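Local coordinates for glyoxalase family protein (Bacillus cereus, PDB 1SS4) that belongs to the glyoxalase superfamily, probably binds a metal ion and possibly acts as a methylmalonyl-CoA epimerase, though its true function is not established, at residues M109-R112 / L113-G117; V103-I106 / D107-V110. All blocks are in the same frame, centred on the assembly; numbering follows the deposited sequence.

How the contacts relate
Both contacts lie on helix 106-115, and their centres are 9 Å apart. Contact 2 comes first along the chain: it leaves the end of strand 95-103, turns through a short loop and starts the helix. Contact 1 takes over at Met-109 and Val-110, which the two share, and follows the helix to its last turn and the Gly-117 that closes it, just before strand 119-127. Together they make up most of the helical connection between strands 95-103 and 119-127, the outer strands of a four-stranded sheet whose order 1-4-3-2 is that of the βαβββ module of the glyoxalase superfamily. Both also touch the second subunit, so the start and middle of the helix sit beside the dimer interface.

Contact 1. Residues M109-R112 / L113-G117; sequences MVSR and LTKHG
Selenomethionine Met-109 and Leu-113 pack against each other one turn apart on the buried side of the helix, their side chains crossing at a slant with SE 3.9 Å from Leu-113 CG. The Met-109 chain folds at chi2 and chi3, and its SE also lies over one face of the Arg-112 guanidinium, offset toward the rim. Arg-112 turns its polar end back to a salt bridge with Glu-108, while its CG comes within 4.1 Å of His-116 CD2; guanidinium and imidazole planes stand 75° apart. Around the helix, Thr-114 holds OG1 between its backbone N and carbonyl carbon (chi1 50°), which brings it 2.6 Å from Val-110 O and 2.9 Å from Ser-111 O, two carbonyls within reach of its single proton. Lys-115 bends at chi2 and runs back past the Ser-111 carbonyl, and its NZ donates to Ser-111 OG at 2.9 Å. Leu-113 also packs on Phe-28 and Ile-32 of helix 22-32 and on Leu-146 of strand 143-149. The last turn is closed by a Schellman motif: Gly-117, at positive phi, donates to Thr-114 O, and Ala-118 N reaches Leu-113 O, the classic C-terminal stop of an alpha helix.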
loop_
_atom_site.group_PDB
_atom_site.type_symbol
_atom_site.label_atom_id
_atom_site.label_comp_id
_atom_site.label_asym_id
_atom_site.label_seq_id
_atom_site.Cartn_x
_atom_site.Cartn_y
_atom_site.Cartn_z
HETATM N N MSE A 109 -14.335 -11.564 -11.858
HETATM C CA MSE A 109 -14.077 -10.516 -10.869
HETATM C C MSE A 109 -14.380 -9.128 -11.426
HETATM O O MSE A 109 -14.968 -8.291 -10.737
HETATM C CB MSE A 109 -12.622 -10.577 -10.391
HETATM C CG MSE A 109 -12.315 -9.615 -9.244
HETATM SE SE MSE A 109 -13.403 -9.919 -7.665
HETATM C CE MSE A 109 -12.390 -11.379 -6.914
ATOM N N VAL A 110 -13.977 -8.878 -12.669
ATOM C CA VAL A 110 -14.240 -7.577 -13.279
ATOM C C VAL A 110 -15.743 -7.418 -13.481
ATOM O O VAL A 110 -16.316 -6.370 -13.178
ATOM C CB VAL A 110 -13.524 -7.420 -14.654
ATOM C CG1 VAL A 110 -14.002 -6.149 -15.346
ATOM C CG2 VAL A 110 -12.017 -7.355 -14.454
ATOM N N SER A 111 -16.388 -8.467 -13.977
ATOM C CA SER A 111 -17.818 -8.399 -14.194
ATOM C C SER A 111 -18.522 -8.084 -12.878
ATOM O O SER A 111 -19.281 -7.123 -12.793
ATOM C CB SER A 111 -18.335 -9.720 -14.769
ATOM O OG SER A 111 -19.739 -9.660 -14.989
ATOM N N ARG A 112 -18.250 -8.881 -11.848
ATOM C CA ARG A 112 -18.870 -8.693 -10.541
ATOM C C ARG A 112 -18.628 -7.325 -9.905
ATOM O O ARG A 112 -19.569 -6.667 -9.466
ATOM C CB ARG A 112 -18.390 -9.769 -9.574
ATOM C CG ARG A 112 -19.113 -9.754 -8.241
ATOM C CD ARG A 112 -18.265 -10.383 -7.174
ATOM N NE ARG A 112 -17.652 -11.625 -7.628
ATOM C CZ ARG A 112 -16.707 -12.262 -6.951
ATOM N NH1 ARG A 112 -16.278 -11.768 -5.797
ATOM N NH2 ARG A 112 -16.185 -13.384 -7.419
ATOM N N LEU A 113 -17.365 -6.909 -9.835
ATOM C CA LEU A 113 -17.018 -5.620 -9.232
ATOM C C LEU A 113 -17.664 -4.442 -9.959
ATOM O O LEU A 113 -18.164 -3.513 -9.323
ATOM C CB LEU A 113 -15.494 -5.426 -9.209
ATOM C CG LEU A 113 -14.650 -6.313 -8.278
ATOM C CD1 LEU A 113 -13.191 -5.851 -8.324
ATOM C CD2 LEU A 113 -15.163 -6.223 -6.855
ATOM N N THR A 114 -17.645 -4.466 -11.287
ATOM C CA THR A 114 -18.243 -3.378 -12.041
ATOM C C THR A 114 -19.759 -3.402 -11.829
ATOM O O THR A 114 -20.413 -2.362 -11.866
ATOM C CB THR A 114 -17.894 -3.457 -13.562
ATOM O OG1 THR A 114 -18.169 -4.768 -14.062
ATOM C CG2 THR A 114 -16.422 -3.135 -13.794
ATOM N N LYS A 115 -20.310 -4.588 -11.585
ATOM C CA LYS A 115 -21.745 -4.720 -11.341
ATOM C C LYS A 115 -22.091 -3.954 -10.069
ATOM O O LYS A 115 -23.195 -3.428 -9.927
ATOM C CB LYS A 115 -22.129 -6.184 -11.140
ATOM C CG LYS A 115 -23.146 -6.730 -12.123
ATOM C CD LYS A 115 -22.467 -7.301 -13.360
ATOM C CE LYS A 115 -23.371 -8.316 -14.054
ATOM N NZ LYS A 115 -22.625 -9.147 -15.048
ATOM N N HIS A 116 -21.141 -3.907 -9.142
ATOM C CA HIS A 116 -21.339 -3.217 -7.880
ATOM C C HIS A 116 -20.871 -1.763 -7.898
ATOM O O HIS A 116 -20.725 -1.144 -6.842
ATOM C CB HIS A 116 -20.629 -3.959 -6.751
ATOM C CG HIS A 116 -21.232 -5.289 -6.426
ATOM N ND1 HIS A 116 -22.583 -5.458 -6.208
ATOM C CD2 HIS A 116 -20.664 -6.504 -6.236
ATOM C CE1 HIS A 116 -22.821 -6.720 -5.894
ATOM N NE2 HIS A 116 -21.673 -7.375 -5.903
ATOM N N GLY A 117 -20.627 -1.220 -9.085
ATOM C CA GLY A 117 -20.214 0.169 -9.172
ATOM C C GLY A 117 -18.748 0.482 -9.414
ATOM O O GLY A 117 -18.375 1.655 -9.463
#

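Contact 2. Residues V103-I106 / D107-V110; sequences VEDI and DEMV
Asp-105 stands at the N-cap of the helix and turns its carboxylate to the amide of Glu-108, the bond expected of a capping aspartate. CG lies anti to its own N (chi1 173°), which carries OD2 over the first turn; the modelled position of OD2 is less certain, so the exact length of the bond is doubtful. A water lies 2.5 Å from Asp-105 OD1, a distance too short to rest much on, and accepts weakly from Asp-107 N.

Backbone bonds wind up the turn behind this cap. Met-109 N donates to Asp-105 O at 3.2 Å, and Val-110 N to Ile-106 O at 2.8 Å. Asp-105 O has a further donor in Asn-7 ND2 of the second subunit.

Apolar contacts line the inner side. Ile-106 and Val-110 lie side by side and point the same way, with CG1 and CG2 respectively 3.9 Å apart, and both reach Cys-134 on strand 131-137. Val-103, the last residue of its strand, meets the Met-109 methyl CE through CG1 at 4.0 Å, the two side chains crossing at about a right angle.

Charges make up the last group. Asp-105 OD1 and Asp-107 OD2 are 4.6 Å apart, two like charges with their carboxylate planes 71° from each other. Asp-107 is paired with Arg-132, and Glu-108 with Arg-112. Three acidic residues thus gather at the helix N-terminus, where the helix dipole and the two arginines would be expected to offset their mutual repulsion.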
loop_
_atom_site.group_PDB
_atom_site.type_symbol
_atom_site.label_atom_id
_atom_site.label_comp_id
_atom_site.label_asym_id
_atom_site.label_seq_id
_atom_site.Cartn_x
_atom_site.Cartn_y
_atom_site.Cartn_z
ATOM N N VAL A 103 -6.092 -13.053 -8.907
ATOM C CA VAL A 103 -7.334 -13.778 -8.673
ATOM C C VAL A 103 -7.453 -14.970 -9.617
ATOM O O VAL A 103 -6.712 -15.083 -10.595
ATOM C CB VAL A 103 -8.567 -12.857 -8.857
ATOM C CG1 VAL A 103 -8.554 -11.770 -7.794
ATOM C CG2 VAL A 103 -8.567 -12.243 -10.245
ATOM N N GLU A 104 -8.385 -15.865 -9.319
ATOM C CA GLU A 104 -8.561 -17.046 -10.145
ATOM C C GLU A 104 -9.071 -16.713 -11.545
ATOM O O GLU A 104 -8.487 -17.133 -12.547
ATOM C CB GLU A 104 -9.516 -18.009 -9.460
ATOM C CG GLU A 104 -9.391 -19.422 -9.962
ATOM C CD GLU A 104 -10.260 -20.369 -9.181
ATOM O OE1 GLU A 104 -11.502 -20.299 -9.340
ATOM O OE2 GLU A 104 -9.700 -21.172 -8.400
ATOM N N ASP A 105 -10.168 -15.969 -11.615
ATOM C CA ASP A 105 -10.737 -15.583 -12.898
ATOM C C ASP A 105 -10.998 -14.090 -12.924
ATOM O O ASP A 105 -11.939 -13.603 -12.299
ATOM C CB ASP A 105 -12.050 -16.311 -13.161
ATOM C CG ASP A 105 -12.737 -15.801 -14.414
ATOM O OD1 ASP A 105 -12.208 -16.021 -15.523
ATOM O OD2 ASP A 105 -13.791 -15.157 -14.290
ATOM N N ILE A 106 -10.172 -13.372 -13.672
ATOM C CA ILE A 106 -10.285 -11.927 -13.741
ATOM C C ILE A 106 -11.570 -11.441 -14.409
ATOM O O ILE A 106 -12.133 -10.417 -14.015
ATOM C CB ILE A 106 -9.030 -11.333 -14.434
ATOM C CG1 ILE A 106 -9.031 -9.810 -14.320
ATOM C CG2 ILE A 106 -8.959 -11.798 -15.885
ATOM C CD1 ILE A 106 -7.767 -9.186 -14.873
ATOM N N ASP A 107 -12.064 -12.169 -15.407
ATOM C CA ASP A 107 -13.299 -11.733 -16.051
ATOM C C ASP A 107 -14.485 -11.757 -15.081
ATOM O O ASP A 107 -15.262 -10.806 -15.024
ATOM C CB ASP A 107 -13.603 -12.587 -17.291
ATOM C CG ASP A 107 -12.651 -12.305 -18.448
ATOM O OD1 ASP A 107 -12.272 -11.132 -18.667
ATOM O OD2 ASP A 107 -12.294 -13.263 -19.165
ATOM N N GLU A 108 -14.624 -12.827 -14.308
ATOM C CA GLU A 108 -15.717 -12.909 -13.348
ATOM C C GLU A 108 -15.562 -11.777 -12.325
ATOM O O GLU A 108 -16.530 -11.097 -11.978
ATOM C CB GLU A 108 -15.697 -14.266 -12.638
ATOM C CG GLU A 108 -16.945 -14.618 -11.839
ATOM C CD GLU A 108 -17.120 -13.782 -10.582
ATOM O OE1 GLU A 108 -16.145 -13.659 -9.804
ATOM O OE2 GLU A 108 -18.236 -13.257 -10.362
HETATM N N MSE A 109 -14.335 -11.564 -11.858
HETATM C CA MSE A 109 -14.077 -10.516 -10.869
HETATM C C MSE A 109 -14.380 -9.128 -11.426
HETATM O O MSE A 109 -14.968 -8.291 -10.737
HETATM C CB MSE A 109 -12.622 -10.577 -10.391
HETATM C CG MSE A 109 -12.315 -9.615 -9.244
HETATM SE SE MSE A 109 -13.403 -9.919 -7.665
HETATM C CE MSE A 109 -12.390 -11.379 -6.914
ATOM N N VAL A 110 -13.977 -8.878 -12.669
ATOM C CA VAL A 110 -14.240 -7.577 -13.279
ATOM C C VAL A 110 -15.743 -7.418 -13.481
ATOM O O VAL A 110 -16.316 -6.370 -13.178
ATOM C CB VAL A 110 -13.524 -7.420 -14.654
ATOM C CG1 VAL A 110 -14.002 -6.149 -15.346
ATOM C CG2 VAL A 110 -12.017 -7.355 -14.454
HETATM O O HOH W 1 -10.665 -14.719 -17.023
#